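Side-chain contacts in tryptophanyl-tRNA synthetase (PDB 3HV0), which probably catalyses the ATP-dependent charging of tRNA(Trp) with L-tryptophan as a class I aminoacyl-tRNA synthetase, this chain being its catalytic part with tryptophan bound: residues Phe98-Tyr101 with Leu102-Phe106; Glu130-Asn133 with Tyr134-Asn138; Ser275-Val278 with Asn279-Glu282; Gly308-Leu311 with Asp312-Val315. All blocks are in the same frame, centred on the assembly; numbering follows the deposited sequence.

Interaction 1 (Phe98-Tyr101 with Leu102-Phe106)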
loop_
_atom_site.group_PDB
_atom_site.type_symbol
_atom_site.label_atom_id
_atom_site.label_comp_id
_atom_site.label_asym_id
_atom_site.label_seq_id
_atom_site.Cartn_x
_atom_site.Cartn_y
_atom_site.Cartn_z
ATOM N N PHE A 98 -12.516 -26.924 4.454
ATOM C CA PHE A 98 -13.917 -26.482 4.529
ATOM C C PHE A 98 -14.359 -25.648 3.312
ATOM O O PHE A 98 -15.443 -25.850 2.762
ATOM C CB PHE A 98 -14.141 -25.688 5.800
ATOM C CG PHE A 98 -15.568 -25.403 6.072
ATOM C CD1 PHE A 98 -16.428 -26.431 6.421
ATOM C CD2 PHE A 98 -16.060 -24.113 5.970
ATOM C CE1 PHE A 98 -17.763 -26.187 6.672
ATOM C CE2 PHE A 98 -17.373 -23.838 6.225
ATOM C CZ PHE A 98 -18.244 -24.879 6.587
ATOM N N THR A 99 -13.503 -24.733 2.888
ATOM C CA THR A 99 -13.737 -23.950 1.685
ATOM C C THR A 99 -13.850 -24.778 0.396
ATOM O O THR A 99 -14.615 -24.442 -0.506
ATOM C CB THR A 99 -12.593 -22.985 1.472
ATOM O OG1 THR A 99 -12.417 -22.181 2.656
ATOM C CG2 THR A 99 -12.883 -22.118 0.228
ATOM N N LYS A 100 -13.052 -25.833 0.279
ATOM C CA LYS A 100 -13.142 -26.722 -0.879
ATOM C C LYS A 100 -14.544 -27.325 -0.892
ATOM O O LYS A 100 -15.203 -27.351 -1.918
ATOM C CB LYS A 100 -12.076 -27.831 -0.796
ATOM C CG LYS A 100 -11.779 -28.563 -2.108
ATOM C CD LYS A 100 -12.431 -29.931 -2.146
ATOM C CE LYS A 100 -12.233 -30.665 -3.506
ATOM N NZ LYS A 100 -12.710 -29.858 -4.677
ATOM N N TYR A 101 -14.995 -27.773 0.272
ATOM C CA TYR A 101 -16.327 -28.339 0.399
ATOM C C TYR A 101 -17.374 -27.292 -0.025
ATOM O O TYR A 101 -18.333 -27.610 -0.747
ATOM C CB TYR A 101 -16.597 -28.827 1.827
ATOM C CG TYR A 101 -18.056 -28.857 2.148
ATOM C CD1 TYR A 101 -18.865 -29.900 1.692
ATOM C CD2 TYR A 101 -18.651 -27.822 2.871
ATOM C CE1 TYR A 101 -20.227 -29.927 1.968
ATOM C CE2 TYR A 101 -20.014 -27.834 3.148
ATOM C CZ TYR A 101 -20.795 -28.891 2.686
ATOM O OH TYR A 101 -22.135 -28.916 2.976
ATOM N N LEU A 102 -17.179 -26.045 0.416
ATOM C CA LEU A 102 -18.105 -24.987 0.038
ATOM C C LEU A 102 -18.041 -24.687 -1.468
ATOM O O LEU A 102 -19.038 -24.325 -2.078
ATOM C CB LEU A 102 -17.825 -23.720 0.825
ATOM C CG LEU A 102 -18.097 -23.730 2.330
ATOM C CD1 LEU A 102 -17.448 -22.483 2.946
ATOM C CD2 LEU A 102 -19.577 -23.803 2.626
ATOM N N GLN A 103 -16.860 -24.821 -2.054
ATOM C CA GLN A 103 -16.689 -24.587 -3.471
ATOM C C GLN A 103 -17.343 -25.710 -4.256
ATOM O O GLN A 103 -17.942 -25.472 -5.276
ATOM C CB GLN A 103 -15.209 -24.467 -3.843
ATOM C CG GLN A 103 -14.970 -23.996 -5.286
ATOM C CD GLN A 103 -13.501 -23.999 -5.683
ATOM O OE1 GLN A 103 -12.809 -25.008 -5.542
ATOM N NE2 GLN A 103 -13.026 -22.877 -6.199
ATOM N N ASP A 104 -17.230 -26.936 -3.767
ATOM C CA ASP A 104 -17.829 -28.084 -4.428
ATOM C C ASP A 104 -19.346 -28.042 -4.304
ATOM O O ASP A 104 -20.057 -28.508 -5.188
ATOM C CB ASP A 104 -17.332 -29.388 -3.797
ATOM C CG ASP A 104 -15.846 -29.582 -3.931
ATOM O OD1 ASP A 104 -15.192 -28.873 -4.730
ATOM O OD2 ASP A 104 -15.324 -30.459 -3.218
ATOM N N THR A 105 -19.830 -27.513 -3.183
ATOM C CA THR A 105 -21.250 -27.566 -2.861
ATOM C C THR A 105 -21.984 -26.452 -3.570
ATOM O O THR A 105 -23.020 -26.693 -4.162
ATOM C CB THR A 105 -21.487 -27.463 -1.351
ATOM O OG1 THR A 105 -20.978 -28.642 -0.714
ATOM C CG2 THR A 105 -22.964 -27.355 -1.042
ATOM N N PHE A 106 -21.431 -25.233 -3.530
ATOM C CA PHE A 106 -22.075 -24.075 -4.177
ATOM C C PHE A 106 -21.620 -23.846 -5.617
ATOM O O PHE A 106 -22.307 -23.164 -6.375
ATOM C CB PHE A 106 -21.871 -22.806 -3.345
ATOM C CG PHE A 106 -22.612 -22.824 -2.047
ATOM C CD1 PHE A 106 -21.936 -22.953 -0.848
ATOM C CD2 PHE A 106 -23.993 -22.749 -2.029
ATOM C CE1 PHE A 106 -22.616 -22.981 0.352
ATOM C CE2 PHE A 106 -24.690 -22.784 -0.822
ATOM C CZ PHE A 106 -23.997 -22.908 0.370
#
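Lys100 and Asp104 face each other one helical turn apart and form a salt bridge. Lys100 NZ lies 2.7 Å from Asp104 OD1 and meets it on the syn lone pair. A weaker bond reaches Asp104 OD2, 3.1 Å from Lys100 NZ. The lysine chain bends at chi2 (-103°) and again at chi4, which brings the amine round to the oxygen edge of the carboxylate, close to its plane. Gly146 O also accepts from it, so the amine has the carboxylate and a backbone carbonyl as partners.

Leu102 makes the apolar contacts, with Phe98 and Tyr101. Leu102 CD1 comes obliquely to the Phe98 ring, 3.5 Å from Phe98 CE2. Leu102 CD2 leans the other way, 4.1 Å from Tyr101 CE2. Both segments belong to helix 93-106, which links parallel strands 76-81 and 110-114 in a beta-alpha-beta unit of the Rossmann-like class I core. The helix starts just after the HVGH sequence, the HIGH signature of this class. Phe98 also stacks on Phe56 and meets Phe51 edge-to-face.

One turn on from Tyr101, a hydroxyl sits over one face of its ring. Thr105 OG1 lies 3.0 Å above the Tyr101 ring plane, offset toward the rim, and 3.1 Å from Tyr101 CE1. It is also 2.8 Å from Tyr101 O. Gln45 OE1 is a second possible acceptor for its proton. Thr105 N bonds to Tyr101 O at 2.9 Å.

Interaction 2 (Glu130-Asn133 with Tyr134-Asn138)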
loop_
_atom_site.group_PDB
_atom_site.type_symbol
_atom_site.label_atom_id
_atom_site.label_comp_id
_atom_site.label_asym_id
_atom_site.label_seq_id
_atom_site.Cartn_x
_atom_site.Cartn_y
_atom_site.Cartn_z
ATOM N N GLU A 130 12.092 -14.295 2.197
ATOM C CA GLU A 130 11.656 -15.535 2.832
ATOM C C GLU A 130 10.148 -15.707 2.770
ATOM O O GLU A 130 9.645 -16.798 2.485
ATOM C CB GLU A 130 12.108 -15.569 4.286
ATOM C CG GLU A 130 13.647 -15.689 4.453
ATOM C CD GLU A 130 14.089 -15.521 5.887
ATOM O OE1 GLU A 130 13.734 -14.512 6.521
ATOM O OE2 GLU A 130 14.796 -16.399 6.386
ATOM N N THR A 131 9.437 -14.615 3.050
ATOM C CA THR A 131 7.992 -14.598 3.057
ATOM C C THR A 131 7.411 -14.851 1.673
ATOM O O THR A 131 6.345 -15.456 1.529
ATOM C CB THR A 131 7.449 -13.248 3.566
ATOM O OG1 THR A 131 8.153 -12.859 4.740
ATOM C CG2 THR A 131 6.045 -13.426 3.972
ATOM N N HIS A 132 8.124 -14.380 0.660
ATOM C CA HIS A 132 7.673 -14.536 -0.709
ATOM C C HIS A 132 7.838 -15.989 -1.107
ATOM O O HIS A 132 6.890 -16.575 -1.632
ATOM C CB HIS A 132 8.451 -13.600 -1.634
ATOM C CG HIS A 132 7.944 -13.581 -3.037
ATOM N ND1 HIS A 132 6.702 -13.089 -3.370
ATOM C CD2 HIS A 132 8.507 -14.004 -4.197
ATOM C CE1 HIS A 132 6.517 -13.213 -4.673
ATOM N NE2 HIS A 132 7.598 -13.764 -5.200
ATOM N N ASN A 133 9.019 -16.570 -0.835
ATOM C CA ASN A 133 9.259 -18.003 -1.081
ATOM C C ASN A 133 8.321 -18.919 -0.286
ATOM O O ASN A 133 7.804 -19.922 -0.829
ATOM C CB ASN A 133 10.702 -18.385 -0.776
ATOM C CG ASN A 133 11.708 -17.671 -1.674
ATOM O OD1 ASN A 133 11.371 -17.194 -2.767
ATOM N ND2 ASN A 133 12.951 -17.593 -1.214
ATOM N N TYR A 134 8.114 -18.581 0.993
ATOM C CA TYR A 134 7.251 -19.361 1.858
ATOM C C TYR A 134 5.829 -19.303 1.308
ATOM O O TYR A 134 5.062 -20.255 1.448
ATOM C CB TYR A 134 7.206 -18.795 3.263
ATOM C CG TYR A 134 8.390 -19.000 4.168
ATOM C CD1 TYR A 134 9.512 -19.732 3.782
ATOM C CD2 TYR A 134 8.375 -18.446 5.447
ATOM C CE1 TYR A 134 10.600 -19.889 4.650
ATOM C CE2 TYR A 134 9.448 -18.587 6.317
ATOM C CZ TYR A 134 10.554 -19.316 5.923
ATOM O OH TYR A 134 11.603 -19.452 6.802
ATOM N N ALA A 135 5.475 -18.149 0.736
ATOM C CA ALA A 135 4.200 -17.983 0.059
ATOM C C ALA A 135 4.033 -18.982 -1.074
ATOM O O ALA A 135 2.992 -19.624 -1.176
ATOM C CB ALA A 135 4.059 -16.586 -0.473
ATOM N N TYR A 136 5.051 -19.124 -1.914
ATOM C CA TYR A 136 4.913 -19.990 -3.090
ATOM C C TYR A 136 4.860 -21.467 -2.732
ATOM O O TYR A 136 4.116 -22.224 -3.353
ATOM C CB TYR A 136 5.935 -19.669 -4.193
ATOM C CG TYR A 136 5.303 -18.725 -5.194
ATOM C CD1 TYR A 136 4.924 -19.148 -6.468
ATOM C CD2 TYR A 136 4.996 -17.419 -4.824
ATOM C CE1 TYR A 136 4.290 -18.256 -7.363
ATOM C CE2 TYR A 136 4.382 -16.529 -5.702
ATOM C CZ TYR A 136 4.028 -16.948 -6.956
ATOM O OH TYR A 136 3.417 -16.025 -7.773
ATOM N N GLU A 137 5.611 -21.871 -1.716
ATOM C CA GLU A 137 5.530 -23.250 -1.252
ATOM C C GLU A 137 4.175 -23.504 -0.631
ATOM O O GLU A 137 3.538 -24.529 -0.898
ATOM C CB GLU A 137 6.635 -23.556 -0.249
ATOM C CG GLU A 137 8.032 -23.510 -0.836
ATOM C CD GLU A 137 8.237 -24.526 -1.931
ATOM O OE1 GLU A 137 7.577 -25.575 -1.902
ATOM O OE2 GLU A 137 9.066 -24.272 -2.826
ATOM N N ASN A 138 3.734 -22.559 0.193
ATOM C CA ASN A 138 2.381 -22.598 0.778
ATOM C C ASN A 138 1.265 -22.775 -0.259
ATOM O O ASN A 138 0.322 -23.514 -0.004
ATOM C CB ASN A 138 2.121 -21.347 1.606
ATOM C CG ASN A 138 2.827 -21.370 2.964
ATOM O OD1 ASN A 138 2.480 -20.591 3.841
ATOM N ND2 ASN A 138 3.819 -22.260 3.145
#
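Tyr134 lays one face of its ring over the backbone carbonyl of Glu130. Glu130 O is 3.0 Å from Tyr134 CG and 3.2 Å from Tyr134 CD1. The same oxygen accepts the helical bond from Tyr134 N at 2.8 Å. The ring is turned to an unusual chi2 of -2°, with CG beside the backbone N, and this folds it back along the helix. Its far end reaches the Glu130 side chain, where Tyr134 CZ is 4.4 Å from Glu130 CB.

His132 and Tyr136 lie side by side and point the same way. Their ring centroids are 5.5 Å apart, with the planes inclined at 48°. The nearest atoms are His132 CE1 and Tyr136 CE2, at 4.1 Å. The histidine ring swings forward along the helix because CG is anti to the backbone N (chi1 -173°). The edge of the Tyr136 ring also faces His132 O. Tyr136 OH bonds to Glu159, which fixes the outer end of the ring.

Both pairs are one turn apart on helix 128-143. Thr131 and Ala135 touch Asp116 of helix 116-122. Ala135 and Tyr136 pack on Thr156 of strand 152-156, an outermost strand of the sheet. Glu137 pairs with Arg366 of helix 344-367.

Interaction 3 (Ser275-Val278 with Asn279-Glu282)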
loop_
_atom_site.group_PDB
_atom_site.type_symbol
_atom_site.label_atom_id
_atom_site.label_comp_id
_atom_site.label_asym_id
_atom_site.label_seq_id
_atom_site.Cartn_x
_atom_site.Cartn_y
_atom_site.Cartn_z
ATOM N N SER A 275 4.621 -27.944 15.787
ATOM C CA SER A 275 3.352 -28.661 15.657
ATOM C C SER A 275 3.344 -29.429 14.330
ATOM O O SER A 275 4.302 -29.360 13.550
ATOM C CB SER A 275 2.185 -27.682 15.706
ATOM O OG SER A 275 2.285 -26.748 14.641
ATOM N N ILE A 276 2.251 -30.137 14.071
ATOM C CA ILE A 276 2.175 -31.103 12.966
ATOM C C ILE A 276 2.090 -30.412 11.573
ATOM O O ILE A 276 1.098 -29.736 11.259
ATOM C CB ILE A 276 0.954 -32.048 13.187
ATOM C CG1 ILE A 276 1.334 -33.503 13.102
ATOM C CG2 ILE A 276 -0.099 -31.829 12.166
ATOM C CD1 ILE A 276 2.295 -33.924 14.206
ATOM N N PHE A 277 3.129 -30.554 10.751
ATOM C CA PHE A 277 3.094 -29.992 9.399
ATOM C C PHE A 277 2.629 -31.028 8.370
ATOM O O PHE A 277 2.814 -32.228 8.550
ATOM C CB PHE A 277 4.456 -29.439 8.996
ATOM C CG PHE A 277 4.954 -28.326 9.875
ATOM C CD1 PHE A 277 4.659 -26.997 9.580
ATOM C CD2 PHE A 277 5.749 -28.598 10.976
ATOM C CE1 PHE A 277 5.147 -25.959 10.383
ATOM C CE2 PHE A 277 6.234 -27.569 11.784
ATOM C CZ PHE A 277 5.926 -26.250 11.490
ATOM N N VAL A 278 2.033 -30.559 7.274
ATOM C CA VAL A 278 1.549 -31.481 6.232
ATOM C C VAL A 278 2.663 -32.235 5.514
ATOM O O VAL A 278 2.387 -33.249 4.882
ATOM C CB VAL A 278 0.677 -30.773 5.167
ATOM C CG1 VAL A 278 -0.581 -30.202 5.800
ATOM C CG2 VAL A 278 1.468 -29.702 4.462
ATOM N N ASN A 279 3.903 -31.744 5.596
ATOM C CA ASN A 279 5.058 -32.451 5.027
ATOM C C ASN A 279 5.877 -33.249 6.052
ATOM O O ASN A 279 7.011 -33.639 5.770
ATOM C CB ASN A 279 5.969 -31.477 4.286
ATOM C CG ASN A 279 6.707 -30.533 5.215
ATOM O OD1 ASN A 279 6.261 -30.252 6.325
ATOM N ND2 ASN A 279 7.837 -30.027 4.753
ATOM N N ASP A 280 5.310 -33.490 7.234
ATOM C CA ASP A 280 5.964 -34.327 8.243
ATOM C C ASP A 280 5.856 -35.803 7.868
ATOM O O ASP A 280 4.805 -36.269 7.416
ATOM C CB ASP A 280 5.351 -34.120 9.641
ATOM C CG ASP A 280 6.024 -33.009 10.434
ATOM O OD1 ASP A 280 7.128 -32.566 10.064
ATOM O OD2 ASP A 280 5.447 -32.595 11.460
ATOM N N ASN A 281 6.955 -36.530 8.065
ATOM C CA ASN A 281 6.956 -37.980 7.888
ATOM C C ASN A 281 6.327 -38.662 9.102
ATOM O O ASN A 281 6.085 -38.019 10.116
ATOM C CB ASN A 281 8.378 -38.510 7.602
ATOM C CG ASN A 281 9.358 -38.238 8.734
ATOM O OD1 ASN A 281 8.975 -38.129 9.899
ATOM N ND2 ASN A 281 10.640 -38.149 8.395
ATOM N N GLU A 282 6.085 -39.964 8.987
ATOM C CA GLU A 282 5.470 -40.764 10.058
ATOM C C GLU A 282 6.189 -40.619 11.404
ATOM O O GLU A 282 5.553 -40.503 12.444
ATOM C CB GLU A 282 5.431 -42.251 9.663
ATOM C CG GLU A 282 4.317 -43.048 10.339
ATOM C CD GLU A 282 4.139 -44.454 9.764
ATOM O OE1 GLU A 282 4.896 -44.837 8.843
ATOM O OE2 GLU A 282 3.232 -45.177 10.232
#
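Asp280 folds its carboxylate back over the backbone of Ile276 and Phe277. Asp280 OD2 accepts a hydrogen bond from Phe277 N at 3.2 Å. The bond is nearly straight at the hydrogen (164°), but the donor comes from above the carboxylate plane, 66° out of it. The same oxygen lies 3.9 Å from Ile276 CA. It also sits at the edge of the Phe277 ring, 4.0 Å from Phe277 CD2. Asp280 OD2 has a salt bridge to Lys288, which also bonds to Ser275 O. The Phe277 N-H and the lysine charge together probably favour the ionised carboxylate.

The chain reverses here in a type I beta turn from Phe277 to Asp280, closed by Asp280 N to Phe277 O at 3.1 Å. The side-chain bond thus braces the turn from its last residue. This loop follows the unmodelled region that holds KMSAS, a KMSKS-type signature of class I synthetases. Its backbone also bonds to the HVGH region, Ile276 with Val90 and Val278 with Leu88, and the Phe277 ring meets that of His89, the first histidine of that signature.

Asn279 adds a second side-chain contact to Phe277. With chi1 at 70°, its CG stands between the backbone N and the carbonyl carbon. That turns Asn279 OD1 back to 3.3 Å from Phe277 CB. A weak bond joins Asn279 OD1 to Ser87. Asn281 then caps helix 282-292, OD1 accepting from Ser284 N.

Interaction 4 (Gly308-Leu311 with Asp312-Val315)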
loop_
_atom_site.group_PDB
_atom_site.type_symbol
_atom_site.label_atom_id
_atom_site.label_comp_id
_atom_site.label_asym_id
_atom_site.label_seq_id
_atom_site.Cartn_x
_atom_site.Cartn_y
_atom_site.Cartn_z
ATOM N N GLY A 308 -10.933 -42.921 34.645
ATOM C CA GLY A 308 -11.199 -42.431 33.296
ATOM C C GLY A 308 -10.411 -41.191 32.889
ATOM O O GLY A 308 -9.524 -40.732 33.608
ATOM N N ALA A 309 -10.762 -40.642 31.727
ATOM C CA ALA A 309 -10.056 -39.502 31.121
ATOM C C ALA A 309 -10.975 -38.288 30.870
ATOM O O ALA A 309 -12.195 -38.426 30.728
ATOM C CB ALA A 309 -9.399 -39.937 29.810
ATOM N N ASN A 310 -10.355 -37.108 30.791
ATOM C CA ASN A 310 -11.049 -35.835 30.547
ATOM C C ASN A 310 -10.928 -35.397 29.079
ATOM O O ASN A 310 -9.882 -34.901 28.655
ATOM C CB ASN A 310 -10.473 -34.754 31.473
ATOM C CG ASN A 310 -11.187 -33.421 31.355
ATOM O OD1 ASN A 310 -11.641 -33.025 30.284
ATOM N ND2 ASN A 310 -11.274 -32.711 32.465
ATOM N N LEU A 311 -12.022 -35.552 28.330
ATOM C CA LEU A 311 -12.040 -35.326 26.882
ATOM C C LEU A 311 -11.938 -33.861 26.489
ATOM O O LEU A 311 -11.558 -33.548 25.366
ATOM C CB LEU A 311 -13.306 -35.918 26.255
ATOM C CG LEU A 311 -13.356 -37.442 26.128
ATOM C CD1 LEU A 311 -13.722 -38.095 27.460
ATOM C CD2 LEU A 311 -14.350 -37.856 25.068
ATOM N N ASP A 312 -12.282 -32.961 27.397
ATOM C CA ASP A 312 -12.234 -31.527 27.092
ATOM C C ASP A 312 -10.804 -30.973 27.045
ATOM O O ASP A 312 -10.537 -29.995 26.340
ATOM C CB ASP A 312 -13.094 -30.743 28.085
ATOM C CG ASP A 312 -14.579 -30.948 27.847
ATOM O OD1 ASP A 312 -15.160 -31.903 28.399
ATOM O OD2 ASP A 312 -15.168 -30.150 27.095
ATOM N N VAL A 313 -9.900 -31.605 27.792
ATOM C CA VAL A 313 -8.487 -31.208 27.829
ATOM C C VAL A 313 -7.576 -32.062 26.934
ATOM O O VAL A 313 -6.479 -31.624 26.592
ATOM C CB VAL A 313 -7.934 -31.266 29.261
ATOM C CG1 VAL A 313 -8.720 -30.331 30.165
ATOM C CG2 VAL A 313 -7.963 -32.695 29.789
ATOM N N ASP A 314 -8.017 -33.271 26.572
ATOM C CA ASP A 314 -7.204 -34.181 25.755
ATOM C C ASP A 314 -7.072 -33.694 24.302
ATOM O O ASP A 314 -8.049 -33.660 23.544
ATOM C CB ASP A 314 -7.748 -35.611 25.791
ATOM C CG ASP A 314 -6.786 -36.611 25.160
ATOM O OD1 ASP A 314 -5.923 -37.177 25.874
ATOM O OD2 ASP A 314 -6.879 -36.822 23.936
ATOM N N VAL A 315 -5.847 -33.329 23.933
ATOM C CA VAL A 315 -5.553 -32.735 22.637
ATOM C C VAL A 315 -5.731 -33.751 21.524
ATOM O O VAL A 315 -6.126 -33.405 20.415
ATOM C CB VAL A 315 -4.109 -32.169 22.583
ATOM C CG1 VAL A 315 -3.768 -31.652 21.166
ATOM C CG2 VAL A 315 -3.919 -31.057 23.640
#
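Asn310 turns its amide onto Asp312 and Val313 in an Asx motif, a short turn in which one residue accepts bonds through both its side-chain and its backbone oxygen. The turn leads straight into helix 315-323.

Asp312 comes first. Its N gives a hydrogen bond to Asn310 OD1 at 3.0 Å, the Asx turn proper. The donor lies in the plane of the side-chain carbonyl, with a C=O...N angle of 160°, but the bond is bent at the hydrogen (131°). Asn310 CG is anti to the backbone N (chi1 -176°), which points the amide along the chain toward these donors. Asp312 CB also rests 3.5 Å from Asn310 OD1.

Val313 N comes next and has two weak bonds, to Asn310 OD1 and to Asn310 O, each at 3.4 Å. Its side chain crosses that of Asn310 at about a right angle. Val313 CG2 rests against Asn310, 3.7 Å from Asn310 CG and only 3.1 Å from Asn310 O. That last approach is tight. Asn310, Asp312 and Val313 are exposed in the assembly.

Asp314 is buried and is the N-cap. Its N bonds to Asn310 O at 3.2 Å, again in the carbonyl plane. Its carboxylate ends beyond the turn, at the helix start: OD2 caps Trp317 N, while OD1 accepts from Tyr337 OH and Gly296 N. Val315 then starts the helix and packs on Phe294. The aspartate stays near the turn through its first side-chain carbon, with Asp314 CB 3.6 Å from Asn310 O.

In the fold
Interaction 1 is the buried contact of the four, and interaction 4 lies at the surface. Interactions 2 and 3 are partly buried. The first two run along single helices, 93-106 and 128-143, so rings and a salt bridge meet at helical spacing. The last two are turns before helices 282-292 and 315-323. There carboxylate or amide oxygens grip backbone N-H groups, and each turn has an N-cap at its end. Interactions 2 and 3 are neighbours, with nearest atoms about 8 Å apart, and both have partners in residues 83-90 and helix 344-367. Interaction 4 is the farthest from the chain centre, and its centre is about 37 Å from that of interaction 2.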